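Local coordinates for cellulosomal scaffoldin adaptor protein B (PDB 3BWZ) that is a scaffoldin adaptor of the cellulosome whose type II cohesin module, as in related cohesins, probably binds a dockerin partner, at residues I31-G36 with A105-T110; T143-W148 with S155-I160. All coordinates share one frame; numbering follows the deposited sequence.

Contact 1 of 2, residues I31-G36 with A105-T110; sequences ITNFSG and AAPEQT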
loop_
_atom_site.group_PDB
_atom_site.type_symbol
_atom_site.label_atom_id
_atom_site.label_comp_id
_atom_site.label_asym_id
_atom_site.label_seq_id
_atom_site.Cartn_x
_atom_site.Cartn_y
_atom_site.Cartn_z
ATOM N N ILE A 31 2.089 10.413 10.820
ATOM C CA ILE A 31 2.333 9.219 11.622
ATOM C C ILE A 31 3.640 9.439 12.381
ATOM O O ILE A 31 4.731 9.408 11.801
ATOM C CB ILE A 31 2.390 7.937 10.785
ATOM C CG1 ILE A 31 1.112 7.763 9.938
ATOM C CG2 ILE A 31 2.647 6.750 11.710
ATOM C CD1 ILE A 31 -0.164 7.608 10.746
ATOM N N THR A 32 3.519 9.703 13.675
ATOM C CA THR A 32 4.658 10.154 14.460
ATOM C C THR A 32 5.784 9.121 14.471
ATOM O O THR A 32 5.563 7.954 14.787
ATOM C CB THR A 32 4.221 10.456 15.890
ATOM O OG1 THR A 32 3.202 11.457 15.851
ATOM C CG2 THR A 32 5.408 10.936 16.724
ATOM N N ASN A 33 6.983 9.549 14.087
ATOM C CA ASN A 33 8.176 8.709 14.149
ATOM C C ASN A 33 8.051 7.405 13.369
ATOM O O ASN A 33 8.671 6.415 13.701
ATOM C CB ASN A 33 8.591 8.454 15.613
ATOM C CG ASN A 33 8.924 9.724 16.364
ATOM O OD1 ASN A 33 8.842 9.772 17.620
ATOM N ND2 ASN A 33 9.325 10.728 15.648
ATOM N N PHE A 34 7.303 7.455 12.273
ATOM C CA PHE A 34 7.100 6.311 11.410
ATOM C C PHE A 34 8.412 5.723 10.902
ATOM O O PHE A 34 9.257 6.455 10.417
ATOM C CB PHE A 34 6.263 6.759 10.211
ATOM C CG PHE A 34 6.020 5.670 9.188
ATOM C CD1 PHE A 34 6.707 5.643 7.989
ATOM C CD2 PHE A 34 5.094 4.683 9.425
ATOM C CE1 PHE A 34 6.444 4.670 7.060
ATOM C CE2 PHE A 34 4.828 3.732 8.502
ATOM C CZ PHE A 34 5.519 3.712 7.317
ATOM N N SER A 35 8.536 4.393 10.922
ATOM C CA SER A 35 9.704 3.712 10.396
ATOM C C SER A 35 9.427 2.533 9.466
ATOM O O SER A 35 10.372 1.951 8.967
ATOM C CB SER A 35 10.569 3.186 11.519
ATOM O OG SER A 35 10.009 1.991 12.067
ATOM N N GLY A 36 8.168 2.189 9.233
ATOM C CA GLY A 36 7.877 1.022 8.436
ATOM C C GLY A 36 6.481 0.513 8.652
ATOM O O GLY A 36 5.757 0.991 9.511
ATOM N N ALA A 105 16.996 12.505 13.237
ATOM C CA ALA A 105 16.028 13.432 13.801
ATOM C C ALA A 105 15.196 14.142 12.724
ATOM O O ALA A 105 14.897 15.329 12.830
ATOM C CB ALA A 105 16.720 14.446 14.738
ATOM N N ALA A 106 14.775 13.379 11.719
ATOM C CA ALA A 106 13.957 13.894 10.626
ATOM C C ALA A 106 12.976 12.798 10.193
ATOM O O ALA A 106 13.036 12.268 9.090
ATOM C CB ALA A 106 14.848 14.340 9.482
ATOM N N PRO A 107 12.050 12.440 11.082
ATOM C CA PRO A 107 11.174 11.294 10.810
ATOM C C PRO A 107 10.263 11.513 9.602
ATOM O O PRO A 107 9.763 12.616 9.361
ATOM C CB PRO A 107 10.350 11.156 12.097
ATOM C CG PRO A 107 10.364 12.508 12.704
ATOM C CD PRO A 107 11.740 13.061 12.381
ATOM N N GLU A 108 10.085 10.449 8.845
ATOM C CA GLU A 108 9.247 10.427 7.647
ATOM C C GLU A 108 7.796 10.168 7.997
ATOM O O GLU A 108 7.307 9.052 7.861
ATOM C CB GLU A 108 9.711 9.287 6.776
ATOM C CG GLU A 108 11.104 9.418 6.326
ATOM C CD GLU A 108 11.561 8.196 5.600
ATOM O OE1 GLU A 108 10.795 7.213 5.468
ATOM O OE2 GLU A 108 12.709 8.221 5.149
ATOM N N GLN A 109 7.088 11.209 8.443
ATOM C CA GLN A 109 5.745 11.087 9.012
ATOM C C GLN A 109 4.641 11.192 7.984
ATOM O O GLN A 109 3.507 10.772 8.263
ATOM C CB GLN A 109 5.550 12.134 10.113
ATOM C CG GLN A 109 6.642 12.023 11.173
ATOM C CD GLN A 109 6.365 12.802 12.426
ATOM O OE1 GLN A 109 5.541 13.749 12.456
ATOM N NE2 GLN A 109 7.007 12.419 13.470
ATOM N N THR A 110 4.961 11.760 6.824
ATOM C CA THR A 110 3.981 12.021 5.776
ATOM C C THR A 110 4.621 11.700 4.446
ATOM O O THR A 110 5.683 12.226 4.121
ATOM C CB THR A 110 3.524 13.486 5.800
ATOM O OG1 THR A 110 2.837 13.711 7.034
ATOM C CG2 THR A 110 2.595 13.809 4.639
#
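Ile31 and Gln109 meet through their backbones: Ile31 N donates a nearly straight hydrogen bond (174°) to Gln109 O over 2.9 Å. The same pair also makes a softer CA-H...O contact, with Gln109 CA 3.4 Å from Ile31 O. That carbonyl also receives Phe34 N, closing a type II beta turn from Ile31 to Phe34. Asn33, at the third position of the turn, has a positive phi (57°), a conformation that asparagine tolerates better than most residues.

The side chains add van der Waals contacts, several of them against polar atoms. The methylene CG of Gln109 lies 3.3 Å from Ile31 O, and the extended chain beyond it runs alongside Thr32 and Asn33. Asn33 ND2 rests 3.6 Å from CG of the Pro107 ring, the two side chains lying side by side. Phe34 has CG anti to its backbone N (chi1 178°), and Glu108 O lies obliquely to the ring, 3.5 Å from Phe34 CD1. Phe34 CB is 3.4 Å from Glu108 O, a carbonyl buried here without a polar partner. Glu108 is the centre of an inverse gamma turn, and its carboxylate is occupied by Tyr95 OH and Leu70 N.

The loop between helix 98-104 and strand 111-120 thus packs on the turn that starts strand 34-42, with Tyr101 of the helix bonding to both Phe34 O and Glu108 N.

Contact 2 of 2, residues T143-W148 with S155-I160; sequences TVLFDW and SGYSVI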
loop_
_atom_site.group_PDB
_atom_site.type_symbol
_atom_site.label_atom_id
_atom_site.label_comp_id
_atom_site.label_asym_id
_atom_site.label_seq_id
_atom_site.Cartn_x
_atom_site.Cartn_y
_atom_site.Cartn_z
ATOM N N THR A 143 -3.561 -3.026 8.443
ATOM C CA THR A 143 -2.371 -2.189 8.550
ATOM C C THR A 143 -1.641 -2.402 9.872
ATOM O O THR A 143 -2.258 -2.456 10.923
ATOM C CB THR A 143 -2.704 -0.680 8.356
ATOM O OG1 THR A 143 -3.346 -0.140 9.513
ATOM C CG2 THR A 143 -3.559 -0.440 7.114
ATOM N N VAL A 144 -0.311 -2.449 9.786
ATOM C CA VAL A 144 0.540 -2.414 10.957
ATOM C C VAL A 144 1.577 -1.336 10.667
ATOM O O VAL A 144 2.312 -1.449 9.673
ATOM C CB VAL A 144 1.234 -3.751 11.253
ATOM C CG1 VAL A 144 2.091 -3.617 12.491
ATOM C CG2 VAL A 144 0.226 -4.828 11.448
ATOM N N LEU A 145 1.621 -0.299 11.503
ATOM C CA LEU A 145 2.609 0.762 11.366
ATOM C C LEU A 145 3.582 0.686 12.523
ATOM O O LEU A 145 3.168 0.394 13.646
ATOM C CB LEU A 145 1.913 2.127 11.339
ATOM C CG LEU A 145 0.735 2.294 10.377
ATOM C CD1 LEU A 145 0.211 3.734 10.457
ATOM C CD2 LEU A 145 1.071 1.870 8.952
ATOM N N PHE A 146 4.850 0.936 12.245
ATOM C CA PHE A 146 5.910 0.895 13.249
ATOM C C PHE A 146 6.497 2.273 13.473
ATOM O O PHE A 146 6.595 3.058 12.535
ATOM C CB PHE A 146 7.042 -0.042 12.815
ATOM C CG PHE A 146 6.598 -1.436 12.607
ATOM C CD1 PHE A 146 6.443 -1.953 11.339
ATOM C CD2 PHE A 146 6.343 -2.257 13.684
ATOM C CE1 PHE A 146 6.018 -3.258 11.158
ATOM C CE2 PHE A 146 5.928 -3.576 13.500
ATOM C CZ PHE A 146 5.759 -4.052 12.246
ATOM N N ASP A 147 6.933 2.539 14.700
ATOM C CA ASP A 147 7.693 3.723 15.020
ATOM C C ASP A 147 9.196 3.420 15.000
ATOM O O ASP A 147 9.638 2.287 14.762
ATOM C CB ASP A 147 7.222 4.351 16.349
ATOM C CG ASP A 147 7.578 3.539 17.580
ATOM O OD1 ASP A 147 8.548 2.768 17.553
ATOM O OD2 ASP A 147 6.849 3.694 18.600
ATOM N N TRP A 148 9.988 4.445 15.241
ATOM C CA TRP A 148 11.425 4.322 15.095
ATOM C C TRP A 148 12.131 3.706 16.287
ATOM O O TRP A 148 13.351 3.622 16.287
ATOM C CB TRP A 148 12.059 5.637 14.641
ATOM C CG TRP A 148 11.987 6.798 15.566
ATOM C CD1 TRP A 148 11.631 6.822 16.879
ATOM C CD2 TRP A 148 12.397 8.130 15.234
ATOM N NE1 TRP A 148 11.785 8.090 17.375
ATOM C CE2 TRP A 148 12.273 8.905 16.390
ATOM C CE3 TRP A 148 12.902 8.722 14.075
ATOM C CZ2 TRP A 148 12.600 10.254 16.411
ATOM C CZ3 TRP A 148 13.238 10.057 14.104
ATOM C CH2 TRP A 148 13.093 10.806 15.271
ATOM N N SER A 155 -2.529 2.799 17.914
ATOM C CA SER A 155 -3.713 3.630 18.043
ATOM C C SER A 155 -3.526 4.976 17.409
ATOM O O SER A 155 -2.409 5.387 17.101
ATOM C CB SER A 155 -4.016 3.882 19.505
ATOM O OG SER A 155 -3.114 4.861 20.014
ATOM N N GLY A 156 -4.643 5.651 17.182
ATOM C CA GLY A 156 -4.606 7.045 16.825
ATOM C C GLY A 156 -4.523 7.410 15.356
ATOM O O GLY A 156 -4.147 8.549 15.059
ATOM N N TYR A 157 -4.826 6.478 14.437
ATOM C CA TYR A 157 -4.854 6.816 13.015
ATOM C C TYR A 157 -6.050 6.212 12.306
ATOM O O TYR A 157 -6.556 5.133 12.670
ATOM C CB TYR A 157 -3.532 6.416 12.341
ATOM C CG TYR A 157 -3.243 4.926 12.261
ATOM C CD1 TYR A 157 -3.614 4.203 11.141
ATOM C CD2 TYR A 157 -2.578 4.251 13.274
ATOM C CE1 TYR A 157 -3.340 2.860 11.019
ATOM C CE2 TYR A 157 -2.313 2.891 13.156
ATOM C CZ TYR A 157 -2.681 2.195 12.031
ATOM O OH TYR A 157 -2.397 0.868 11.917
ATOM N N SER A 158 -6.528 6.934 11.290
ATOM C CA SER A 158 -7.586 6.402 10.455
ATOM C C SER A 158 -6.998 5.581 9.317
ATOM O O SER A 158 -5.854 5.795 8.890
ATOM C CB SER A 158 -8.422 7.541 9.904
ATOM O OG SER A 158 -7.581 8.422 9.194
ATOM N N VAL A 159 -7.803 4.652 8.828
ATOM C CA VAL A 159 -7.455 3.816 7.695
ATOM C C VAL A 159 -8.502 4.080 6.622
ATOM O O VAL A 159 -9.659 3.641 6.751
ATOM C CB VAL A 159 -7.369 2.325 8.087
ATOM C CG1 VAL A 159 -6.980 1.508 6.872
ATOM C CG2 VAL A 159 -6.379 2.123 9.222
ATOM N N ILE A 160 -8.114 4.873 5.618
ATOM C CA ILE A 160 -9.046 5.398 4.634
ATOM C C ILE A 160 -8.971 4.496 3.385
ATOM O O ILE A 160 -8.016 4.530 2.614
ATOM C CB ILE A 160 -8.734 6.892 4.297
ATOM C CG1 ILE A 160 -8.666 7.760 5.559
ATOM C CG2 ILE A 160 -9.718 7.450 3.279
ATOM C CD1 ILE A 160 -8.028 9.111 5.327
#
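In the curled beta sheet of the cohesin sandwich, Thr143 and Leu145 of strand 143-147 meet Tyr157, just before strand 158-165, and Val159 within it, mainly through side chains. The backbones stay well apart, with 7.9 Å between Thr143 CA and Val159 CA at the closest pair, and each strand has its own hydrogen-bonded neighbours, among them 34-42 for the first and 126-130 for the second.

Tyr157 spans this separation. Its CG sits between the backbone N and the carbonyl carbon (chi1 67°), which turns the ring toward strand 143-147. Leu145 comes tip to tip with it and places CD1 over the middle of one face, a CH-pi contact 3.6 Å from the ring centroid and only 10° off the normal. A terminal methyl of leucine's branched side chain suits this place, being compact enough to sit centrally on an aromatic face. Thr143 OG1 lies instead at the ring edge, in its plane, where Tyr157 OH donates a hydrogen bond to it over 2.8 Å; the position of this hydroxyl is somewhat less certain. Beside the ring, Val159 and Thr143 meet tip to tip, Val159 CG1 lying 3.9 Å from Thr143 CG2.

Threonine serves both sides of the contact, its methyl against valine and its hydroxyl toward the phenol. The bond from Thr143 OG1 to Ile140 O satisfies this buried hydroxyl and would fix its rotation; if Tyr157 OH is placed correctly, the same oxygen may also accept from it, while one face of the tyrosine ring packs against leucine.

Contact 1 and contact 2 have centres about 11 Å apart, on the same side of the chain's centre, and they follow in series: 31-36 with 105-110 closes before 143-148 with 155-160 begins. Strands 34-42 and 143-147, antiparallel neighbours in one sheet, join them. Ser35 N probably bonds to Phe146 O and Ser35 OG to Asp147 O, while Asn33 ND2 packs against CZ2 of Trp148. Contact 1 ties the turn entering this sheet to the loop that leads into strand 111-120, whereas contact 2 brings strand 143-147 against the last strand, 158-165, of the same curled sheet, across a gap with no backbone pairing. Together they connect early, middle and late parts of the cohesin module.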